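Local structure of importin subunit beta-1 (Saccharomyces cerevisiae, 5OWU) at residues 545-550 against 596-601; 579-584 against 622-627; 589-594 against 627-632. The protein carries proteins into the nucleus by pairing with importin alpha, the adaptor that recognises the classical nuclear localization signal of the cargo. All coordinates share one frame; numbering follows the deposited sequence.

Interaction 1: 545-550 against 596-601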
ATOM      1  N   PHE A 545       2.785   2.257  35.770  1.00 33.93           N
ATOM      2  CA  PHE A 545       3.175   0.946  35.274  1.00 27.31           C
ATOM      3  C   PHE A 545       4.284   1.062  34.239  1.00 31.58           C
ATOM      4  O   PHE A 545       5.270   0.315  34.286  1.00 34.40           O
ATOM      5  CB  PHE A 545       1.969   0.210  34.685  1.00 34.45           C
ATOM      6  CG  PHE A 545       2.350  -0.940  33.789  1.00 26.20           C
ATOM      7  CD1 PHE A 545       2.826  -2.126  34.322  1.00 33.04           C
ATOM      8  CD2 PHE A 545       2.254  -0.826  32.416  1.00 31.37           C
ATOM      9  CE1 PHE A 545       3.186  -3.177  33.496  1.00 35.45           C
ATOM     10  CE2 PHE A 545       2.608  -1.874  31.590  1.00 28.71           C
ATOM     11  CZ  PHE A 545       3.075  -3.042  32.121  1.00 31.81           C
ATOM     12  N   VAL A 546       4.158   2.003  33.298  1.00 33.76           N
ATOM     13  CA  VAL A 546       5.098   1.984  32.183  1.00 30.33           C
ATOM     14  C   VAL A 546       6.459   2.497  32.635  1.00 30.26           C
ATOM     15  O   VAL A 546       7.495   1.895  32.330  1.00 39.90           O
ATOM     16  CB  VAL A 546       4.543   2.768  30.975  1.00 28.52           C
ATOM     17  CG1 VAL A 546       3.312   2.050  30.411  1.00 29.91           C
ATOM     18  CG2 VAL A 546       4.230   4.221  31.335  1.00 39.19           C
ATOM     19  N   MET A 547       6.479   3.574  33.421  1.00 37.29           N
ATOM     20  CA  MET A 547       7.741   4.080  33.950  1.00 32.50           C
ATOM     21  C   MET A 547       8.475   2.985  34.714  1.00 38.74           C
ATOM     22  O   MET A 547       9.596   2.599  34.352  1.00 39.89           O
ATOM     23  CB  MET A 547       7.478   5.314  34.819  1.00 30.58           C
ATOM     24  CG  MET A 547       6.983   6.496  33.982  1.00 35.15           C
ATOM     25  SD  MET A 547       6.755   8.074  34.824  1.00 42.51           S
ATOM     26  CE  MET A 547       5.641   7.640  36.161  1.00 51.44           C
ATOM     27  N   ASP A 548       7.831   2.427  35.744  1.00 39.49           N
ATOM     28  CA  ASP A 548       8.412   1.296  36.460  0.59 38.92           C
ATOM     29  C   ASP A 548       8.847   0.206  35.486  1.00 38.20           C
ATOM     30  O   ASP A 548       9.958  -0.330  35.582  1.00 37.17           O
ATOM     31  CB  ASP A 548       7.403   0.746  37.472  0.59 39.62           C
ATOM     32  CG  ASP A 548       7.036   1.758  38.555  0.59 42.42           C
ATOM     33  OD1 ASP A 548       7.338   2.959  38.392  0.59 44.68           O
ATOM     34  OD2 ASP A 548       6.425   1.350  39.567  0.59 43.51           O
ATOM     35  N   LYS A 549       7.986  -0.118  34.517  1.00 39.12           N
ATOM     36  CA  LYS A 549       8.305  -1.214  33.609  1.00 32.65           C
ATOM     37  C   LYS A 549       9.554  -0.902  32.805  1.00 34.99           C
ATOM     38  O   LYS A 549      10.412  -1.775  32.602  1.00 33.03           O
ATOM     39  CB  LYS A 549       7.126  -1.489  32.680  1.00 30.99           C
ATOM     40  CG  LYS A 549       7.250  -2.787  31.893  1.00 34.44           C
ATOM     41  CD  LYS A 549       7.054  -3.996  32.801  1.00 33.95           C
ATOM     42  CE  LYS A 549       7.289  -5.289  32.051  1.00 36.70           C
ATOM     43  NZ  LYS A 549       7.080  -6.486  32.914  1.00 38.21           N
ATOM     44  N   LEU A 550       9.687   0.341  32.346  1.00 28.81           N
ATOM     45  CA  LEU A 550      10.907   0.705  31.643  1.00 29.49           C
ATOM     46  C   LEU A 550      12.111   0.422  32.529  1.00 37.92           C
ATOM     47  O   LEU A 550      13.069  -0.243  32.110  1.00 30.85           O
ATOM     48  CB  LEU A 550      10.855   2.176  31.221  1.00 32.78           C
ATOM     49  CG  LEU A 550      12.008   2.705  30.368  1.00 34.18           C
ATOM     50  CD1 LEU A 550      12.141   1.906  29.085  1.00 35.91           C
ATOM     51  CD2 LEU A 550      11.817   4.196  30.068  1.00 33.74           C
ATOM     52  N   ASP A 596      13.106  14.936  35.350  1.00 37.34           N
ATOM     53  CA  ASP A 596      14.507  14.591  35.553  1.00 37.34           C
ATOM     54  C   ASP A 596      14.716  13.092  35.420  1.00 47.44           C
ATOM     55  O   ASP A 596      15.485  12.622  34.567  1.00 46.83           O
ATOM     56  CB  ASP A 596      14.974  15.083  36.926  1.00 50.92           C
ATOM     57  CG  ASP A 596      15.329  16.564  36.933  1.00 58.11           C
ATOM     58  OD1 ASP A 596      15.344  17.181  35.846  1.00 58.36           O
ATOM     59  OD2 ASP A 596      15.609  17.107  38.024  1.00 54.84           O
ATOM     60  N   MET A 597      13.993  12.320  36.232  1.00 45.84           N
ATOM     61  CA  MET A 597      14.187  10.878  36.221  1.00 43.90           C
ATOM     62  C   MET A 597      14.044  10.344  34.805  1.00 46.51           C
ATOM     63  O   MET A 597      14.908   9.607  34.309  1.00 38.87           O
ATOM     64  CB  MET A 597      13.192  10.214  37.172  1.00 52.17           C
ATOM     65  CG  MET A 597      13.372   8.712  37.302  1.00 66.74           C
ATOM     66  SD  MET A 597      11.820   7.815  37.133  1.00 75.13           S
ATOM     67  CE  MET A 597      11.324   8.279  35.486  1.00 59.82           C
ATOM     68  N   LEU A 598      12.988  10.769  34.109  1.00 44.35           N
ATOM     69  CA  LEU A 598      12.746  10.240  32.774  1.00 42.79           C
ATOM     70  C   LEU A 598      13.938  10.506  31.871  1.00 40.50           C
ATOM     71  O   LEU A 598      14.452   9.588  31.217  1.00 37.94           O
ATOM     72  CB  LEU A 598      11.464  10.839  32.189  1.00 38.99           C
ATOM     73  CG  LEU A 598      10.162  10.263  32.755  1.00 42.58           C
ATOM     74  CD1 LEU A 598       8.958  11.040  32.240  1.00 44.53           C
ATOM     75  CD2 LEU A 598      10.027   8.788  32.415  1.00 50.06           C
ATOM     76  N   MET A 599      14.432  11.748  31.861  1.00 39.75           N
ATOM     77  CA  MET A 599      15.555  12.053  30.984  1.00 33.77           C
ATOM     78  C   MET A 599      16.771  11.230  31.381  1.00 37.43           C
ATOM     79  O   MET A 599      17.496  10.722  30.513  1.00 38.68           O
ATOM     80  CB  MET A 599      15.861  13.552  31.007  1.00 38.41           C
ATOM     81  CG  MET A 599      14.810  14.415  30.288  1.00 41.06           C
ATOM     82  SD  MET A 599      14.537  13.971  28.553  1.00 42.21           S
ATOM     83  CE  MET A 599      16.179  14.181  27.869  1.00 53.55           C
ATOM     84  N   GLY A 600      16.973  11.036  32.687  1.00 40.75           N
ATOM     85  CA  GLY A 600      18.047  10.161  33.123  1.00 45.12           C
ATOM     86  C   GLY A 600      17.973   8.806  32.452  1.00 44.78           C
ATOM     87  O   GLY A 600      18.972   8.285  31.948  1.00 43.47           O
ATOM     88  N   LEU A 601      16.771   8.227  32.407  1.00 41.89           N
ATOM     89  CA  LEU A 601      16.591   6.945  31.738  1.00 36.11           C
ATOM     90  C   LEU A 601      16.828   7.072  30.241  1.00 39.55           C
ATOM     91  O   LEU A 601      17.529   6.248  29.634  1.00 37.86           O
ATOM     92  CB  LEU A 601      15.190   6.414  32.035  1.00 38.17           C
ATOM     93  CG  LEU A 601      14.904   6.162  33.509  1.00 42.17           C
ATOM     94  CD1 LEU A 601      13.444   5.727  33.699  1.00 49.69           C
ATOM     95  CD2 LEU A 601      15.898   5.145  34.077  1.00 53.88           C
TER
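M547 on helix 536-553 and L598 on helix 595-607 meet with their side chains crossing at roughly a right angle. What L598 offers is its CD2 branch, which lies 4.1 Å from M547 CG and equally far from M547 SD, so the methyl is set against the CG-SD bond. M547 starts with CG anti to the carbonyl carbon (chi1 -68°) and runs on extended through chi2. It then bends at chi3 (-55°), which swings CE away from the leucine and leaves the middle of the chain to do the touching. One turn further on, L550 faces L601, and here methyl meets methyl: L550 CD2 comes 4.3 Å from L601 CD1. L550 has CG anti to its own N (chi1 -175°), which carries its branched end out to the neighbouring helix. No hydrogen bond joins the segments, and the contact is apolar, made by two side-chain pairs at ordinary van der Waals distance. Helix 563-586 packs on the same side chains, with L580 against M547 and I576 against L550. This is how the first helices of successive HEAT repeats, here 13 and 14, sit side by side in the importin beta solenoid.

Interaction 2: 579-584 against 622-627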
ATOM      1  N   VAL A 579       3.891   3.652  24.671  1.00 30.82           N
ATOM      2  CA  VAL A 579       2.859   3.987  25.655  1.00 28.25           C
ATOM      3  C   VAL A 579       3.295   5.177  26.499  1.00 31.87           C
ATOM      4  O   VAL A 579       2.486   6.050  26.827  1.00 32.99           O
ATOM      5  CB  VAL A 579       2.522   2.776  26.543  1.00 27.36           C
ATOM      6  CG1 VAL A 579       1.404   3.141  27.527  1.00 32.09           C
ATOM      7  CG2 VAL A 579       2.108   1.595  25.698  1.00 29.08           C
ATOM      8  N   LEU A 580       4.572   5.216  26.885  1.00 27.83           N
ATOM      9  CA  LEU A 580       5.070   6.295  27.734  1.00 33.26           C
ATOM     10  C   LEU A 580       4.954   7.640  27.033  1.00 25.14           C
ATOM     11  O   LEU A 580       4.576   8.642  27.650  1.00 30.83           O
ATOM     12  CB  LEU A 580       6.522   6.014  28.128  1.00 32.74           C
ATOM     13  CG  LEU A 580       7.254   7.064  28.972  1.00 38.67           C
ATOM     14  CD1 LEU A 580       6.531   7.329  30.280  1.00 37.72           C
ATOM     15  CD2 LEU A 580       8.687   6.613  29.239  1.00 30.71           C
ATOM     16  N   ALA A 581       5.270   7.684  25.739  1.00 26.81           N
ATOM     17  CA  ALA A 581       5.090   8.918  24.989  1.00 28.32           C
ATOM     18  C   ALA A 581       3.633   9.348  25.007  1.00 32.73           C
ATOM     19  O   ALA A 581       3.330  10.535  25.205  1.00 30.16           O
ATOM     20  CB  ALA A 581       5.588   8.745  23.555  1.00 30.85           C
ATOM     21  N   ALA A 582       2.707   8.394  24.823  1.00 33.32           N
ATOM     22  CA  ALA A 582       1.289   8.754  24.878  1.00 34.51           C
ATOM     23  C   ALA A 582       0.901   9.278  26.260  1.00 30.46           C
ATOM     24  O   ALA A 582       0.130  10.239  26.376  1.00 29.24           O
ATOM     25  CB  ALA A 582       0.413   7.558  24.493  1.00 32.94           C
ATOM     26  N   VAL A 583       1.418   8.653  27.320  1.00 28.41           N
ATOM     27  CA  VAL A 583       1.121   9.096  28.682  1.00 28.34           C
ATOM     28  C   VAL A 583       1.614  10.525  28.889  1.00 30.76           C
ATOM     29  O   VAL A 583       0.896  11.384  29.416  1.00 30.35           O
ATOM     30  CB  VAL A 583       1.749   8.129  29.704  1.00 30.57           C
ATOM     31  CG1 VAL A 583       1.733   8.717  31.118  1.00 34.87           C
ATOM     32  CG2 VAL A 583       1.016   6.796  29.694  1.00 37.50           C
ATOM     33  N   ILE A 584       2.845  10.798  28.463  1.00 33.94           N
ATOM     34  CA  ILE A 584       3.434  12.122  28.667  1.00 27.45           C
ATOM     35  C   ILE A 584       2.610  13.176  27.941  1.00 37.84           C
ATOM     36  O   ILE A 584       2.288  14.233  28.496  1.00 37.46           O
ATOM     37  CB  ILE A 584       4.897  12.126  28.199  1.00 33.36           C
ATOM     38  CG1 ILE A 584       5.749  11.282  29.146  1.00 34.62           C
ATOM     39  CG2 ILE A 584       5.442  13.568  28.092  1.00 34.98           C
ATOM     40  CD1 ILE A 584       7.105  10.892  28.579  1.00 35.43           C
ATOM     41  N   ILE A 622      11.292  11.551  24.145  1.00 32.52           N
ATOM     42  CA  ILE A 622      11.928  12.821  24.480  1.00 30.56           C
ATOM     43  C   ILE A 622      11.131  13.968  23.882  1.00 27.72           C
ATOM     44  O   ILE A 622      10.889  14.988  24.535  1.00 29.72           O
ATOM     45  CB  ILE A 622      13.391  12.832  23.999  1.00 30.32           C
ATOM     46  CG1 ILE A 622      14.217  11.829  24.814  1.00 34.38           C
ATOM     47  CG2 ILE A 622      13.980  14.240  24.095  1.00 32.84           C
ATOM     48  CD1 ILE A 622      15.636  11.671  24.342  1.00 30.76           C
ATOM     49  N   SER A 623      10.694  13.810  22.636  1.00 30.95           N
ATOM     50  CA  SER A 623       9.879  14.837  22.002  1.00 30.51           C
ATOM     51  C   SER A 623       8.595  15.075  22.782  1.00 33.13           C
ATOM     52  O   SER A 623       8.206  16.227  23.001  1.00 28.99           O
ATOM     53  CB  SER A 623       9.566  14.441  20.562  1.00 32.42           C
ATOM     54  OG  SER A 623      10.758  14.309  19.813  1.00 40.19           O
ATOM     55  N   ALA A 624       7.921  14.001  23.213  1.00 30.67           N
ATOM     56  CA  ALA A 624       6.711  14.180  24.012  1.00 34.24           C
ATOM     57  C   ALA A 624       7.012  14.931  25.303  1.00 24.98           C
ATOM     58  O   ALA A 624       6.266  15.838  25.696  1.00 32.01           O
ATOM     59  CB  ALA A 624       6.074  12.825  24.321  1.00 33.37           C
ATOM     60  N   LEU A 625       8.097  14.561  25.986  1.00 29.33           N
ATOM     61  CA  LEU A 625       8.465  15.261  27.213  1.00 32.85           C
ATOM     62  C   LEU A 625       8.743  16.742  26.951  1.00 34.65           C
ATOM     63  O   LEU A 625       8.296  17.605  27.712  1.00 34.17           O
ATOM     64  CB  LEU A 625       9.677  14.589  27.860  1.00 34.81           C
ATOM     65  CG  LEU A 625      10.063  15.101  29.249  1.00 45.12           C
ATOM     66  CD1 LEU A 625       8.923  14.939  30.211  1.00 49.50           C
ATOM     67  CD2 LEU A 625      11.290  14.384  29.782  1.00 48.00           C
ATOM     68  N   ALA A 626       9.472  17.057  25.882  1.00 33.69           N
ATOM     69  CA  ALA A 626       9.707  18.458  25.526  1.00 31.27           C
ATOM     70  C   ALA A 626       8.393  19.196  25.292  1.00 40.44           C
ATOM     71  O   ALA A 626       8.174  20.290  25.830  1.00 49.03           O
ATOM     72  CB  ALA A 626      10.591  18.541  24.282  1.00 33.94           C
ATOM     73  N   ALA A 627       7.503  18.605  24.492  1.00 36.91           N
ATOM     74  CA  ALA A 627       6.207  19.223  24.242  1.00 37.66           C
ATOM     75  C   ALA A 627       5.466  19.493  25.545  1.00 39.78           C
ATOM     76  O   ALA A 627       4.831  20.543  25.699  1.00 42.18           O
ATOM     77  CB  ALA A 627       5.366  18.334  23.323  1.00 38.95           C
TER
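I584 pushes its CG2 methyl straight into the backbone of the next helix, and this is where the contact is tightest. The methyl lies 3.4 Å from A624 O and 3.5 Å from L625 N, so it rests on the peptide that joins those two residues. I584 has CG1 anti to its carbonyl carbon (chi1 -70°), which puts CG2 anti to the backbone N and aims it at the partner helix. From the other helix A624 answers with its CB, 3.9 Å from I584 CG2 and 3.7 Å from A581 O. Such small side chains let the backbones draw close: the CA atoms of A581 and A624 are 5.6 Å apart. The axes of the two short segments approach to 8.5 Å and run almost parallel, 7° apart.

Away from this core the fit slackens in two ways. I584 CG2 reaches L625 CD1 at 4.3 Å on the buried flank, where V591 packs against both I584 and L625. On the other, the methyl-to-methyl approach of A581 CB to A624 CB, 4.2 Å, is looser than the contact of A624 CB with A581 O beside it. There A581 is partly open to solvent, as is A582 next to it; A582 turns its methyl away from the partner helix. No hydrogen bond links the segments. Helices 563-586 and 615-629 belong to HEAT repeats 13 and 14, and their near-parallel packing through two alanines and an isoleucine is the stacking of second helices that builds an importin beta solenoid.

Interaction 3: 589-594 against 627-632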
ATOM      1  N   SER A 589       0.568  18.101  32.869  1.00 67.34           N
ATOM      2  CA  SER A 589       0.686  18.567  34.248  1.00 72.01           C
ATOM      3  C   SER A 589       1.334  17.514  35.138  1.00 70.69           C
ATOM      4  O   SER A 589       2.115  17.844  36.038  1.00 77.91           O
ATOM      5  CB  SER A 589      -0.693  18.945  34.787  1.00 68.03           C
ATOM      6  OG  SER A 589      -1.580  17.843  34.724  1.00 60.96           O
ATOM      7  N   SER A 590       1.031  16.239  34.897  1.00 75.55           N
ATOM      8  CA  SER A 590       1.547  15.152  35.721  1.00 74.78           C
ATOM      9  C   SER A 590       3.015  14.835  35.455  1.00 69.81           C
ATOM     10  O   SER A 590       3.593  14.023  36.185  1.00 72.33           O
ATOM     11  CB  SER A 590       0.708  13.891  35.489  1.00 75.30           C
ATOM     12  OG  SER A 590       1.072  12.860  36.389  1.00 86.20           O
ATOM     13  N   VAL A 591       3.633  15.459  34.454  1.00 78.49           N
ATOM     14  CA  VAL A 591       4.953  15.037  33.993  1.00 68.89           C
ATOM     15  C   VAL A 591       6.093  15.748  34.721  1.00 67.07           C
ATOM     16  O   VAL A 591       7.158  15.153  34.923  1.00 57.33           O
ATOM     17  CB  VAL A 591       5.063  15.261  32.477  1.00 69.17           C
ATOM     18  CG1 VAL A 591       6.424  14.885  31.975  1.00 64.72           C
ATOM     19  CG2 VAL A 591       4.010  14.455  31.737  1.00 66.03           C
ATOM     20  N   GLU A 592       5.907  17.011  35.098  1.00 70.18           N
ATOM     21  CA  GLU A 592       7.001  17.796  35.673  1.00 64.79           C
ATOM     22  C   GLU A 592       7.759  17.062  36.773  1.00 63.78           C
ATOM     23  O   GLU A 592       8.989  16.925  36.657  1.00 59.38           O
ATOM     24  CB  GLU A 592       6.437  19.130  36.181  1.00 73.09           C
ATOM     25  CG  GLU A 592       7.406  19.946  37.030  1.00 84.25           C
ATOM     26  CD  GLU A 592       8.713  20.233  36.317  1.00 89.63           C
ATOM     27  OE1 GLU A 592       8.744  20.144  35.071  1.00 93.54           O
ATOM     28  OE2 GLU A 592       9.712  20.545  37.003  1.00 94.96           O
ATOM     29  N   PRO A 593       7.113  16.542  37.820  1.00 47.96           N
ATOM     30  CA  PRO A 593       7.883  15.982  38.945  1.00 52.31           C
ATOM     31  C   PRO A 593       8.837  14.871  38.547  1.00 53.72           C
ATOM     32  O   PRO A 593       9.864  14.688  39.211  1.00 59.31           O
ATOM     33  CB  PRO A 593       6.791  15.466  39.896  1.00 54.35           C
ATOM     34  CG  PRO A 593       5.542  16.171  39.483  1.00 65.38           C
ATOM     35  CD  PRO A 593       5.663  16.379  38.012  1.00 56.39           C
ATOM     36  N   VAL A 594       8.531  14.120  37.487  1.00 58.88           N
ATOM     37  CA  VAL A 594       9.337  12.971  37.089  1.00 54.41           C
ATOM     38  C   VAL A 594      10.262  13.286  35.918  1.00 46.02           C
ATOM     39  O   VAL A 594      11.058  12.419  35.510  1.00 43.34           O
ATOM     40  CB  VAL A 594       8.428  11.766  36.761  1.00 58.02           C
ATOM     41  CG1 VAL A 594       7.637  11.345  37.996  1.00 52.01           C
ATOM     42  CG2 VAL A 594       7.472  12.088  35.620  1.00 44.94           C
ATOM     43  N   ALA A 627       7.503  18.605  24.492  1.00 36.91           N
ATOM     44  CA  ALA A 627       6.207  19.223  24.242  1.00 37.66           C
ATOM     45  C   ALA A 627       5.466  19.493  25.545  1.00 39.78           C
ATOM     46  O   ALA A 627       4.831  20.543  25.699  1.00 42.18           O
ATOM     47  CB  ALA A 627       5.366  18.334  23.323  1.00 38.95           C
ATOM     48  N   SER A 628       5.552  18.571  26.503  1.00 34.08           N
ATOM     49  CA  SER A 628       4.799  18.728  27.745  1.00 39.92           C
ATOM     50  C   SER A 628       5.445  19.735  28.696  1.00 43.31           C
ATOM     51  O   SER A 628       4.737  20.475  29.386  1.00 44.72           O
ATOM     52  CB  SER A 628       4.648  17.370  28.428  1.00 50.31           C
ATOM     53  OG  SER A 628       3.782  16.544  27.665  1.00 64.36           O
ATOM     54  N   LEU A 629       6.775  19.781  28.755  1.00 36.15           N
ATOM     55  CA  LEU A 629       7.456  20.674  29.685  1.00 41.37           C
ATOM     56  C   LEU A 629       7.571  22.098  29.165  1.00 45.24           C
ATOM     57  O   LEU A 629       7.732  23.022  29.970  1.00 44.31           O
ATOM     58  CB  LEU A 629       8.861  20.158  30.001  1.00 41.47           C
ATOM     59  CG  LEU A 629       8.972  18.851  30.783  1.00 53.49           C
ATOM     60  CD1 LEU A 629      10.434  18.552  31.053  1.00 48.97           C
ATOM     61  CD2 LEU A 629       8.195  18.915  32.085  1.00 51.31           C
ATOM     62  N   GLY A 630       7.509  22.297  27.856  1.00 35.77           N
ATOM     63  CA  GLY A 630       7.699  23.638  27.329  1.00 46.60           C
ATOM     64  C   GLY A 630       9.069  24.162  27.702  1.00 34.16           C
ATOM     65  O   GLY A 630      10.086  23.475  27.549  1.00 37.64           O
ATOM     66  N   LYS A 631       9.106  25.396  28.214  1.00 50.45           N
ATOM     67  CA  LYS A 631      10.373  26.004  28.605  1.00 45.00           C
ATOM     68  C   LYS A 631      11.096  25.188  29.663  1.00 51.42           C
ATOM     69  O   LYS A 631      12.325  25.287  29.775  1.00 40.73           O
ATOM     70  CB  LYS A 631      10.139  27.426  29.115  1.00 43.93           C
ATOM     71  CG  LYS A 631       9.825  28.433  28.014  1.00 47.93           C
ATOM     72  CD  LYS A 631       9.206  29.698  28.585  1.00 68.07           C
ATOM     73  CE  LYS A 631       8.873  30.703  27.494  1.00 70.71           C
ATOM     74  NZ  LYS A 631       8.094  31.858  28.025  1.00 78.52           N
ATOM     75  N   GLY A 632      10.368  24.380  30.433  1.00 52.77           N
ATOM     76  CA  GLY A 632      10.991  23.506  31.410  1.00 40.55           C
ATOM     77  C   GLY A 632      11.925  22.478  30.812  1.00 45.05           C
ATOM     78  O   GLY A 632      12.674  21.842  31.563  1.00 43.38           O
TER
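S628, near the end of helix 615-629, turns its CB toward V591 in the linker before helix 595-607, with V591 CG2 4.5 Å from S628 CB. The serine hydroxyl is engaged elsewhere: OG hydrogen-bonds to I584 O and only weakly to A624 O. Next comes L629, which carries most of the contact. Its CG stands anti to the carbonyl carbon (chi1 -67°), and this sends CD2 into the linker, where the methyl lies 4.4 Å from V591 CG1. E592 crosses the leucine at about a right angle. Its chain bends at chi2 (56°) and brings OE1 to 3.3 Å from L629 CD2, while E592 CA is 3.9 Å from the same methyl. G630 then leaves the helix with a positive phi (60°), a value that suits glycine, and the chain turns tightly, G632 N bonding to L629 O (3.0 Å), into a short 3-10 segment. The E592 backbone N is buried by the contact without a partner in the model. The chemistry is therefore van der Waals contact of valine methyls with S628 CB and a leucine methyl, one carboxylate oxygen resting against the latter; no polar bond sets the register, and the exposed glutamate probably keeps its charge hydrated.

Followed from the N terminus, the chain passes 545-550, 579-584 and 589-594 before any contact closes. Interaction 1 closes first, at 596-601, then interaction 2 at 622-627 and interaction 3 at 627-632. Each loop opens before the previous one closes; all three cross and none nests. Interactions 1 and 2 tie HEAT repeat 13 to repeat 14 through their first and second helices, whereas interaction 3 joins the linker before helix 595-607 to the end of helix 615-629. They adjoin one another: M599 packs on L625 between interactions 1 and 2, and M547 on V594 between 1 and 3. Segments of 2 and 3 overlap at A627 and join through the S628-I584 hydrogen bond and V591 on L625.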